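Uncharacterized protein Dfer_1899 (Dyadobacter fermentans, PDB 5HX0) is of unknown function but is a six-bladed beta-propeller with a BNR repeat-like domain, which suggests a relationship to the sialidases. Local coordinates at residues A[175-178]-A[179-182]; A[249-252]-A[253-256]. One frame throughout, in Å; residues are numbered along the deposited sequence.

Interaction 1 (A[175-178]-A[179-182]); sequences STDG and GKSW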
loop_
_atom_site.group_PDB
_atom_site.type_symbol
_atom_site.label_atom_id
_atom_site.label_comp_id
_atom_site.label_asym_id
_atom_site.label_seq_id
_atom_site.Cartn_x
_atom_site.Cartn_y
_atom_site.Cartn_z
ATOM N N SER A 175 3.596 -17.341 1.686
ATOM C CA SER A 175 4.874 -17.316 0.993
ATOM C C SER A 175 5.508 -18.692 1.048
ATOM O O SER A 175 5.582 -19.311 2.116
ATOM C CB SER A 175 5.826 -16.288 1.585
ATOM O OG SER A 175 7.092 -16.354 0.944
ATOM N N THR A 176 5.973 -19.163 -0.110
ATOM C CA THR A 176 6.743 -20.396 -0.189
ATOM C C THR A 176 8.202 -20.132 -0.547
ATOM O O THR A 176 8.938 -21.075 -0.870
ATOM C CB THR A 176 6.103 -21.355 -1.203
ATOM O OG1 THR A 176 5.989 -20.692 -2.461
ATOM C CG2 THR A 176 4.705 -21.771 -0.748
ATOM N N ASP A 177 8.644 -18.875 -0.490
ATOM C CA ASP A 177 10.031 -18.548 -0.788
ATOM C C ASP A 177 10.671 -17.781 0.356
ATOM O O ASP A 177 11.531 -16.925 0.136
ATOM C CB ASP A 177 10.165 -17.780 -2.116
ATOM C CG ASP A 177 9.349 -16.485 -2.174
ATOM O OD1 ASP A 177 8.875 -15.956 -1.139
ATOM O OD2 ASP A 177 9.218 -15.962 -3.297
ATOM N N GLY A 178 10.273 -18.085 1.590
ATOM C CA GLY A 178 10.903 -17.437 2.722
ATOM C C GLY A 178 10.507 -15.992 2.939
ATOM O O GLY A 178 11.254 -15.245 3.568
ATOM N N GLY A 179 9.359 -15.565 2.431
ATOM C CA GLY A 179 8.966 -14.179 2.594
ATOM C C GLY A 179 9.510 -13.247 1.537
ATOM O O GLY A 179 9.348 -12.029 1.662
ATOM N N LYS A 180 10.153 -13.777 0.498
ATOM C CA LYS A 180 10.594 -12.910 -0.587
ATOM C C LYS A 180 9.398 -12.362 -1.357
ATOM O O LYS A 180 9.393 -11.194 -1.767
ATOM C CB LYS A 180 11.536 -13.680 -1.506
ATOM C CG LYS A 180 12.312 -12.818 -2.496
ATOM C CD LYS A 180 13.083 -13.706 -3.478
ATOM C CE LYS A 180 13.767 -12.908 -4.592
ATOM N NZ LYS A 180 14.931 -12.100 -4.117
ATOM N N SER A 181 8.375 -13.188 -1.556
ATOM C CA SER A 181 7.153 -12.748 -2.205
ATOM C C SER A 181 5.972 -13.407 -1.519
ATOM O O SER A 181 6.098 -14.462 -0.897
ATOM C CB SER A 181 7.140 -13.077 -3.703
ATOM O OG SER A 181 6.949 -14.456 -3.923
ATOM N N TRP A 182 4.808 -12.776 -1.664
ATOM C CA TRP A 182 3.592 -13.209 -0.982
ATOM C C TRP A 182 2.502 -13.404 -2.014
ATOM O O TRP A 182 2.294 -12.540 -2.872
ATOM C CB TRP A 182 3.167 -12.167 0.064
ATOM C CG TRP A 182 4.219 -11.937 1.094
ATOM C CD1 TRP A 182 5.236 -11.021 1.051
ATOM C CD2 TRP A 182 4.378 -12.655 2.320
ATOM N NE1 TRP A 182 6.010 -11.121 2.182
ATOM C CE2 TRP A 182 5.504 -12.114 2.978
ATOM C CE3 TRP A 182 3.672 -13.698 2.932
ATOM C CZ2 TRP A 182 5.940 -12.574 4.211
ATOM C CZ3 TRP A 182 4.112 -14.152 4.167
ATOM C CH2 TRP A 182 5.230 -13.594 4.787
HETATM O O HOH W 1 6.104 -17.210 -2.295
#

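Interaction 2 (A[249-252]-A[253-256]); sequences WKYS and APVA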
loop_
_atom_site.group_PDB
_atom_site.type_symbol
_atom_site.label_atom_id
_atom_site.label_comp_id
_atom_site.label_asym_id
_atom_site.label_seq_id
_atom_site.Cartn_x
_atom_site.Cartn_y
_atom_site.Cartn_z
ATOM N N TRP A 249 -9.719 -23.784 4.864
ATOM C CA TRP A 249 -10.028 -23.999 6.270
ATOM C C TRP A 249 -11.388 -24.664 6.403
ATOM O O TRP A 249 -12.313 -24.349 5.653
ATOM C CB TRP A 249 -10.022 -22.659 7.029
ATOM C CG TRP A 249 -8.688 -21.975 6.954
ATOM C CD1 TRP A 249 -8.258 -21.064 6.013
ATOM C CD2 TRP A 249 -7.603 -22.160 7.865
ATOM N NE1 TRP A 249 -6.957 -20.677 6.295
ATOM C CE2 TRP A 249 -6.538 -21.338 7.427
ATOM C CE3 TRP A 249 -7.425 -22.953 9.014
ATOM C CZ2 TRP A 249 -5.315 -21.287 8.098
ATOM C CZ3 TRP A 249 -6.204 -22.900 9.678
ATOM C CH2 TRP A 249 -5.172 -22.072 9.218
ATOM N N LYS A 250 -11.508 -25.569 7.374
ATOM C CA LYS A 250 -12.778 -26.187 7.725
ATOM C C LYS A 250 -13.107 -25.890 9.184
ATOM O O LYS A 250 -12.234 -25.961 10.055
ATOM C CB LYS A 250 -12.741 -27.706 7.509
ATOM C CG LYS A 250 -13.046 -28.161 6.087
ATOM C CD LYS A 250 -11.948 -27.817 5.107
ATOM C CE LYS A 250 -12.465 -27.878 3.675
ATOM N NZ LYS A 250 -11.535 -27.188 2.731
ATOM N N TYR A 251 -14.373 -25.558 9.440
ATOM C CA TYR A 251 -14.853 -25.383 10.805
ATOM C C TYR A 251 -14.765 -26.696 11.574
ATOM O O TYR A 251 -15.233 -27.733 11.105
ATOM C CB TYR A 251 -16.299 -24.887 10.777
ATOM C CG TYR A 251 -16.850 -24.526 12.131
ATOM C CD1 TYR A 251 -17.459 -25.494 12.944
ATOM C CD2 TYR A 251 -16.772 -23.223 12.608
ATOM C CE1 TYR A 251 -17.962 -25.168 14.196
ATOM C CE2 TYR A 251 -17.280 -22.889 13.856
ATOM C CZ TYR A 251 -17.862 -23.857 14.644
ATOM O OH TYR A 251 -18.352 -23.521 15.880
ATOM N N SER A 252 -14.167 -26.663 12.760
ATOM C CA SER A 252 -14.064 -27.859 13.581
ATOM C C SER A 252 -15.043 -27.831 14.748
ATOM O O SER A 252 -15.879 -28.730 14.865
ATOM C CB SER A 252 -12.631 -28.051 14.092
ATOM O OG SER A 252 -12.545 -29.254 14.846
ATOM N N ALA A 253 -14.984 -26.810 15.612
ATOM C CA ALA A 253 -15.793 -26.807 16.832
ATOM C C ALA A 253 -15.798 -25.437 17.506
ATOM O O ALA A 253 -14.833 -24.680 17.366
ATOM C CB ALA A 253 -15.263 -27.859 17.816
ATOM N N PRO A 254 -16.848 -25.094 18.257
ATOM C CA PRO A 254 -16.789 -23.886 19.091
ATOM C C PRO A 254 -15.768 -24.059 20.207
ATOM O O PRO A 254 -15.625 -25.143 20.784
ATOM C CB PRO A 254 -18.209 -23.760 19.661
ATOM C CG PRO A 254 -19.039 -24.772 18.929
ATOM C CD PRO A 254 -18.110 -25.832 18.437
ATOM N N VAL A 255 -15.056 -22.976 20.508
ATOM C CA VAL A 255 -13.980 -22.992 21.505
ATOM C C VAL A 255 -14.408 -22.344 22.815
ATOM O O VAL A 255 -14.142 -22.870 23.895
ATOM C CB VAL A 255 -12.715 -22.306 20.937
ATOM C CG1 VAL A 255 -11.695 -22.055 22.061
ATOM C CG2 VAL A 255 -12.109 -23.152 19.810
ATOM N N ALA A 256 -15.032 -21.172 22.747
ATOM C CA ALA A 256 -15.485 -20.481 23.949
ATOM C C ALA A 256 -16.666 -19.611 23.562
ATOM O O ALA A 256 -16.547 -18.762 22.672
ATOM C CB ALA A 256 -14.377 -19.630 24.579
#

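Interaction 1 (A[175-178]-A[179-182])
Asp177 reaches across the turn and takes hold of Ser181 with both carboxylate oxygens. The backbone Ser181 N donates to Asp177 OD1 at 2.8 Å, nearly straight at 163° and only slightly out of the carboxylate plane. The other oxygen, Asp177 OD2, receives the hydroxyl Ser181 OG at 2.8 Å, tilted a little further from that plane. Both approaches are on the syn sides, so the two bonds together fix the rotation of the carboxylate. Lys180 N also lies close, 3.0 Å from Asp177 OD1. The torsion behind this is a chi1 of 57°, which sets Asp177 CG between its own backbone N and carbonyl carbon and turns the carboxylate in over the loop.

Ser175 works at the root of the turn. Its hydroxyl OG accepts from Gly179 N at 2.8 Å and from Asp177 N at 3.3 Å, the latter making an ST turn, and it lies 2.8 Å from Ser181 O. The sequence and shape are those of an Asp box, Ser-X-Asp-X-Gly-X-Ser-Trp here, the hairpin turn that recurs in BNR repeats; this one joins strand 165-175 to strand 183-186. Gly179 sits at positive phi, where a CB would collide with Gly178 O.

Beneath the turn, the closing Trp182 swings its indole back so that Ser175 CB stands over one face, 3.9 Å from the centroid of the six-membered ring, a CH-pi contact. Gly179 CA rests on the same face, nearer the rim. A water extends the polar network by accepting from Thr176 N and donating to Ser181 O. In the next shell, Trp182 packs on Ile137 and Cys139 of strand 137-145, Gln183 NE2 bonds to Ser181 OG, and Lys66 NZ bonds to Gly178 O.

Interaction 2 (A[249-252]-A[253-256])
Tyr251 folds forward along the chain that follows it, passing the backbone of Ala253 and ending at the ring of Pro254. From CB the aromatic ring runs forward because CG is anti to the backbone N (chi1 -174°), which places it beside the carbonyl carbon and so along the onward course of the chain. The first ring atom to approach the following segment is Tyr251 CD1, 3.9 Å from Ala253 N. One step on, Tyr251 CE1 lies 3.7 Å from Ala253 N. Ring carbon Tyr251 CZ then passes Ala253 C at 3.9 Å and Pro254 CD at 4.3 Å, so the peptide units slant past the ring in van der Waals contact.

The ring lies over a bend in its own strand. Here Ser252 and Ala253 both face Leu239 of strand 234-242 and form a classic beta bulge; the directions of the short segments 250-252 and 253-256 differ by 59°. Strand 250-256 is the last of a four-stranded antiparallel sheet, one blade of the propeller, and a second classic bulge follows where Val255 and Ala256 both face Asn237.

At the tip, Tyr251 OH lies 3.2 Å from Pro254 N, which has no hydrogen to offer, and 3.4 Å from Pro254 CG, the Tyr251 and Pro254 side chains crossing at about a right angle. The polar partner of the hydroxyl is His238 ND1 on the adjacent strand. Ser252 instead sends its OG to Gly298 O, in the neighbouring blade, while Ile191 packs against the Tyr251 side chain.

The two contacts belong to successive blades and do not touch: their centres are 28 Å apart and their nearest atoms about 12 Å. Interaction 1 is an Asp-box turn leading into the outer strand of its blade, whereas interaction 2 lies within the outer strand of the next. That strand leaves a similar sequence motif, with Trp249 in the closing tryptophan position and in contact with Ser242. Surroundings differ too. A glycerol, probably from the crystallisation liquor, sits about 3 Å from Gly178, and Lys180 packs on Lys180 of the second subunit, while residues 249-256 meet no other protein chain of the assembly.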